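Local coordinates for BH2602 protein (Bacillus halodurans, PDB 3NWZ) that is of unknown function but binds coenzyme A and, as a hotdog-fold member of the thioesterase superfamily, probably hydrolyses acyl-CoA thioesters, at residues Y117-S131 with V142-A155. Sequence-based numbering, arbitrary orientation.
Sequences YVKPGMGTYLRAVAS and VEGKVYTDQGETVA
R127 and Y147 open an antiparallel ladder in the hotdog-fold sheet: the axes of strands 125-131 and 142-147 run at 165°, 4.4 Å apart at closest approach. R127, V129 and S131 form hydrogen-bonded pairs with Y147, K145 and E143, while A128 and A130 face V146 and G144 in non-hydrogen-bonded ones. A second ladder, shifted by two residues, pairs Y117 with A155, so segment 142-155 is flanked by both ends of 117-131. At this second ladder V154 and A155 both face V146, a classic beta bulge, and V154 O accepts V118 N (3.0 Å) and K119 N (3.1 Å) from the same face of its carbonyl plane. K119 folds back at its outer torsions, and NZ donates to T153 O at 3.0 Å. The faces of the sheet differ: A128 CB meets V146 CG2 at 4.0 Å on the side covered by helix 83-100, whereas on the other Y147 CD1 lies over one face of the R127 guanidinium, 3.4 Å from NH2, the two planes 37° apart. V129 CG2 reaches the edge of the Y147 ring. At the turn 148-151, Y125 CE1 packs 3.3 Å from D149 CB. With CG set between its backbone N and carbonyl carbon (chi1 43°), D149 reaches back to T124. Replacing D149 by alanine removes the carboxylate and would probably leave T124 N and OG1 without their shared acceptor, OG1 freer to turn. The two bonds differ in approach: T124 N reaches D149 OD2 from above the carboxylate plane, whereas T124 OG1 donates to the anti lone pair of D149 OD2 at 2.6 Å.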
loop_
_atom_site.group_PDB
_atom_site.type_symbol
_atom_site.label_atom_id
_atom_site.label_comp_id
_atom_site.label_asym_id
_atom_site.label_seq_id
_atom_site.Cartn_x
_atom_site.Cartn_y
_atom_site.Cartn_z
ATOM N N TYR A 117 7.393 4.325 5.446
ATOM C CA TYR A 117 8.362 4.563 6.496
ATOM C C TYR A 117 8.889 5.966 6.335
ATOM O O TYR A 117 9.237 6.381 5.239
ATOM C CB TYR A 117 9.481 3.539 6.406
ATOM C CG TYR A 117 9.013 2.174 6.821
ATOM C CD1 TYR A 117 8.983 1.806 8.168
ATOM C CD2 TYR A 117 8.533 1.271 5.874
ATOM C CE1 TYR A 117 8.475 0.562 8.570
ATOM C CE2 TYR A 117 8.029 0.035 6.261
ATOM C CZ TYR A 117 8.001 -0.311 7.609
ATOM O OH TYR A 117 7.478 -1.522 7.975
ATOM N N VAL A 118 8.961 6.686 7.446
ATOM C CA VAL A 118 9.374 8.074 7.418
ATOM C C VAL A 118 10.659 8.336 8.179
ATOM O O VAL A 118 11.651 8.764 7.596
ATOM C CB VAL A 118 8.230 8.943 7.987
ATOM C CG1 VAL A 118 8.699 10.366 8.195
ATOM C CG2 VAL A 118 7.028 8.875 7.050
ATOM N N LYS A 119 10.627 8.090 9.484
ATOM C CA LYS A 119 11.784 8.301 10.337
ATOM C C LYS A 119 12.087 7.041 11.136
ATOM O O LYS A 119 11.182 6.265 11.466
ATOM C CB LYS A 119 11.542 9.471 11.299
ATOM C CG LYS A 119 11.667 10.850 10.664
ATOM C CD LYS A 119 11.483 11.976 11.682
ATOM C CE LYS A 119 10.052 12.033 12.195
ATOM N NZ LYS A 119 9.088 12.353 11.108
ATOM N N PRO A 120 13.369 6.819 11.457
ATOM C CA PRO A 120 13.810 5.655 12.224
ATOM C C PRO A 120 13.093 5.601 13.557
ATOM O O PRO A 120 13.088 6.594 14.291
ATOM C CB PRO A 120 15.298 5.914 12.420
ATOM C CG PRO A 120 15.662 6.718 11.202
ATOM C CD PRO A 120 14.514 7.680 11.113
ATOM N N GLY A 121 12.481 4.464 13.877
ATOM C CA GLY A 121 11.827 4.363 15.161
ATOM C C GLY A 121 12.908 4.361 16.232
ATOM O O GLY A 121 13.745 3.462 16.255
HETATM N N MSE A 122 12.929 5.365 17.103
HETATM C CA MSE A 122 13.937 5.414 18.161
HETATM C C MSE A 122 13.443 6.195 19.374
HETATM O O MSE A 122 12.524 7.008 19.283
HETATM C CB MSE A 122 15.232 6.034 17.640
HETATM C CG MSE A 122 15.733 5.412 16.341
HETATM SE SE MSE A 122 17.478 6.022 15.796
HETATM C CE MSE A 122 18.016 4.457 14.806
ATOM N N GLY A 123 14.070 5.942 20.515
ATOM C CA GLY A 123 13.664 6.599 21.736
ATOM C C GLY A 123 13.344 5.507 22.733
ATOM O O GLY A 123 13.892 4.408 22.627
ATOM N N THR A 124 12.447 5.778 23.675
ATOM C CA THR A 124 12.095 4.793 24.680
ATOM C C THR A 124 10.837 3.974 24.399
ATOM O O THR A 124 10.615 2.950 25.033
ATOM C CB THR A 124 11.938 5.455 26.045
ATOM O OG1 THR A 124 10.918 6.465 25.975
ATOM C CG2 THR A 124 13.258 6.069 26.473
ATOM N N TYR A 125 10.001 4.428 23.471
ATOM C CA TYR A 125 8.795 3.674 23.131
ATOM C C TYR A 125 8.134 4.207 21.867
ATOM O O TYR A 125 8.366 5.343 21.478
ATOM C CB TYR A 125 7.784 3.727 24.276
ATOM C CG TYR A 125 7.167 5.084 24.459
ATOM C CD1 TYR A 125 7.691 5.990 25.375
ATOM C CD2 TYR A 125 6.104 5.490 23.661
ATOM C CE1 TYR A 125 7.172 7.275 25.492
ATOM C CE2 TYR A 125 5.576 6.773 23.766
ATOM C CZ TYR A 125 6.117 7.660 24.684
ATOM O OH TYR A 125 5.605 8.926 24.785
ATOM N N LEU A 126 7.316 3.380 21.224
ATOM C CA LEU A 126 6.608 3.802 20.021
ATOM C C LEU A 126 5.133 3.993 20.346
ATOM O O LEU A 126 4.610 3.393 21.290
ATOM C CB LEU A 126 6.789 2.786 18.895
ATOM C CG LEU A 126 8.243 2.730 18.420
ATOM C CD1 LEU A 126 8.322 2.176 17.001
ATOM C CD2 LEU A 126 8.829 4.144 18.448
ATOM N N ARG A 127 4.458 4.845 19.587
ATOM C CA ARG A 127 3.056 5.082 19.880
ATOM C C ARG A 127 2.261 5.058 18.598
ATOM O O ARG A 127 2.274 6.028 17.855
ATOM C CB ARG A 127 2.887 6.446 20.586
ATOM C CG ARG A 127 1.668 6.516 21.486
ATOM C CD ARG A 127 1.438 7.939 22.003
ATOM N NE ARG A 127 0.812 8.814 21.010
ATOM C CZ ARG A 127 1.290 10.002 20.653
ATOM N NH1 ARG A 127 2.405 10.462 21.203
ATOM N NH2 ARG A 127 0.654 10.733 19.746
ATOM N N ALA A 128 1.583 3.957 18.312
ATOM C CA ALA A 128 0.797 3.907 17.093
ATOM C C ALA A 128 -0.637 4.397 17.362
ATOM O O ALA A 128 -1.260 4.028 18.359
ATOM C CB ALA A 128 0.791 2.461 16.510
ATOM N N VAL A 129 -1.161 5.231 16.468
ATOM C CA VAL A 129 -2.532 5.750 16.628
ATOM C C VAL A 129 -3.367 5.492 15.393
ATOM O O VAL A 129 -3.013 5.935 14.301
ATOM C CB VAL A 129 -2.542 7.286 16.911
ATOM C CG1 VAL A 129 -3.990 7.754 17.227
ATOM C CG2 VAL A 129 -1.584 7.595 18.045
ATOM N N ALA A 130 -4.486 4.804 15.578
ATOM C CA ALA A 130 -5.361 4.448 14.470
ATOM C C ALA A 130 -6.754 5.082 14.549
ATOM O O ALA A 130 -7.271 5.319 15.642
ATOM C CB ALA A 130 -5.492 2.884 14.406
ATOM N N SER A 131 -7.351 5.329 13.379
ATOM C CA SER A 131 -8.709 5.888 13.269
ATOM C C SER A 131 -9.488 5.306 12.069
ATOM O O SER A 131 -8.948 5.107 10.987
ATOM C CB SER A 131 -8.682 7.432 13.171
ATOM O OG SER A 131 -8.223 7.902 11.920
ATOM N N VAL A 142 -9.317 1.563 7.776
ATOM C CA VAL A 142 -8.800 2.304 8.909
ATOM C C VAL A 142 -7.465 2.918 8.506
ATOM O O VAL A 142 -6.893 2.540 7.493
ATOM C CB VAL A 142 -8.605 1.371 10.139
ATOM C CG1 VAL A 142 -7.801 0.140 9.738
ATOM C CG2 VAL A 142 -7.881 2.114 11.267
ATOM N N GLU A 143 -6.981 3.872 9.298
ATOM C CA GLU A 143 -5.729 4.551 9.008
ATOM C C GLU A 143 -4.983 4.785 10.306
ATOM O O GLU A 143 -5.602 4.908 11.356
ATOM C CB GLU A 143 -6.009 5.899 8.342
ATOM C CG GLU A 143 -6.430 7.002 9.334
ATOM C CD GLU A 143 -6.794 8.301 8.648
ATOM O OE1 GLU A 143 -5.922 8.888 7.964
ATOM O OE2 GLU A 143 -7.958 8.730 8.791
ATOM N N GLY A 144 -3.660 4.867 10.239
ATOM C CA GLY A 144 -2.895 5.093 11.457
ATOM C C GLY A 144 -1.500 5.684 11.295
ATOM O O GLY A 144 -0.976 5.790 10.198
ATOM N N LYS A 145 -0.900 6.073 12.411
ATOM C CA LYS A 145 0.433 6.646 12.428
ATOM C C LYS A 145 1.197 6.128 13.630
ATOM O O LYS A 145 0.611 5.773 14.663
ATOM C CB LYS A 145 0.373 8.173 12.499
ATOM C CG LYS A 145 0.146 8.832 11.159
ATOM C CD LYS A 145 0.136 10.350 11.285
ATOM C CE LYS A 145 -0.042 11.007 9.926
ATOM N NZ LYS A 145 -1.329 10.590 9.293
ATOM N N VAL A 146 2.514 6.068 13.477
ATOM C CA VAL A 146 3.389 5.619 14.541
ATOM C C VAL A 146 4.281 6.814 14.902
ATOM O O VAL A 146 4.846 7.457 14.023
ATOM C CB VAL A 146 4.259 4.410 14.080
ATOM C CG1 VAL A 146 5.145 3.952 15.208
ATOM C CG2 VAL A 146 3.373 3.268 13.624
ATOM N N TYR A 147 4.397 7.094 16.200
ATOM C CA TYR A 147 5.198 8.217 16.705
ATOM C C TYR A 147 6.286 7.823 17.705
ATOM O O TYR A 147 6.155 6.837 18.441
ATOM C CB TYR A 147 4.278 9.244 17.390
ATOM C CG TYR A 147 3.166 9.776 16.512
ATOM C CD1 TYR A 147 1.835 9.502 16.797
ATOM C CD2 TYR A 147 3.450 10.562 15.409
ATOM C CE1 TYR A 147 0.812 10.008 15.998
ATOM C CE2 TYR A 147 2.442 11.067 14.610
ATOM C CZ TYR A 147 1.127 10.791 14.905
ATOM O OH TYR A 147 0.134 11.310 14.102
ATOM N N THR A 148 7.357 8.607 17.747
ATOM C CA THR A 148 8.441 8.341 18.695
ATOM C C THR A 148 7.972 9.004 19.970
ATOM O O THR A 148 6.884 9.591 19.985
ATOM C CB THR A 148 9.732 9.016 18.268
ATOM O OG1 THR A 148 9.510 10.428 18.150
ATOM C CG2 THR A 148 10.202 8.465 16.955
ATOM N N ASP A 149 8.766 8.937 21.035
ATOM C CA ASP A 149 8.356 9.596 22.281
ATOM C C ASP A 149 8.547 11.116 22.208
ATOM O O ASP A 149 8.423 11.817 23.213
ATOM C CB ASP A 149 9.123 9.046 23.487
ATOM C CG ASP A 149 10.590 8.865 23.209
ATOM O OD1 ASP A 149 11.123 9.519 22.289
ATOM O OD2 ASP A 149 11.217 8.066 23.924
ATOM N N GLN A 150 8.851 11.618 21.015
ATOM C CA GLN A 150 9.036 13.047 20.813
ATOM C C GLN A 150 7.843 13.597 20.050
ATOM O O GLN A 150 7.538 14.779 20.129
ATOM C CB GLN A 150 10.317 13.316 20.021
ATOM C CG GLN A 150 11.576 12.901 20.754
ATOM C CD GLN A 150 11.677 13.537 22.130
ATOM O OE1 GLN A 150 11.998 14.716 22.259
ATOM N NE2 GLN A 150 11.383 12.760 23.164
ATOM N N GLY A 151 7.157 12.725 19.322
ATOM C CA GLY A 151 6.019 13.167 18.545
ATOM C C GLY A 151 6.396 13.086 17.083
ATOM O O GLY A 151 5.586 13.394 16.205
ATOM N N GLU A 152 7.639 12.681 16.819
ATOM C CA GLU A 152 8.108 12.534 15.444
ATOM C C GLU A 152 7.393 11.352 14.825
ATOM O O GLU A 152 7.180 10.348 15.491
ATOM C CB GLU A 152 9.610 12.294 15.422
ATOM C CG GLU A 152 10.437 13.550 15.619
ATOM C CD GLU A 152 11.545 13.357 16.637
ATOM O OE1 GLU A 152 12.367 14.285 16.798
ATOM O OE2 GLU A 152 11.590 12.280 17.281
ATOM N N THR A 153 7.018 11.469 13.557
ATOM C CA THR A 153 6.308 10.390 12.871
ATOM C C THR A 153 7.253 9.327 12.295
ATOM O O THR A 153 7.938 9.563 11.298
ATOM C CB THR A 153 5.409 10.935 11.715
ATOM O OG1 THR A 153 4.360 11.763 12.250
ATOM C CG2 THR A 153 4.785 9.775 10.933
ATOM N N VAL A 154 7.284 8.161 12.937
ATOM C CA VAL A 154 8.112 7.048 12.501
ATOM C C VAL A 154 7.544 6.466 11.217
ATOM O O VAL A 154 8.285 6.149 10.283
ATOM C CB VAL A 154 8.152 5.936 13.573
ATOM C CG1 VAL A 154 8.917 4.708 13.051
ATOM C CG2 VAL A 154 8.779 6.474 14.840
ATOM N N ALA A 155 6.227 6.326 11.163
ATOM C CA ALA A 155 5.603 5.787 9.968
ATOM C C ALA A 155 4.133 6.109 9.867
ATOM O O ALA A 155 3.467 6.409 10.852
ATOM C CB ALA A 155 5.797 4.289 9.910
#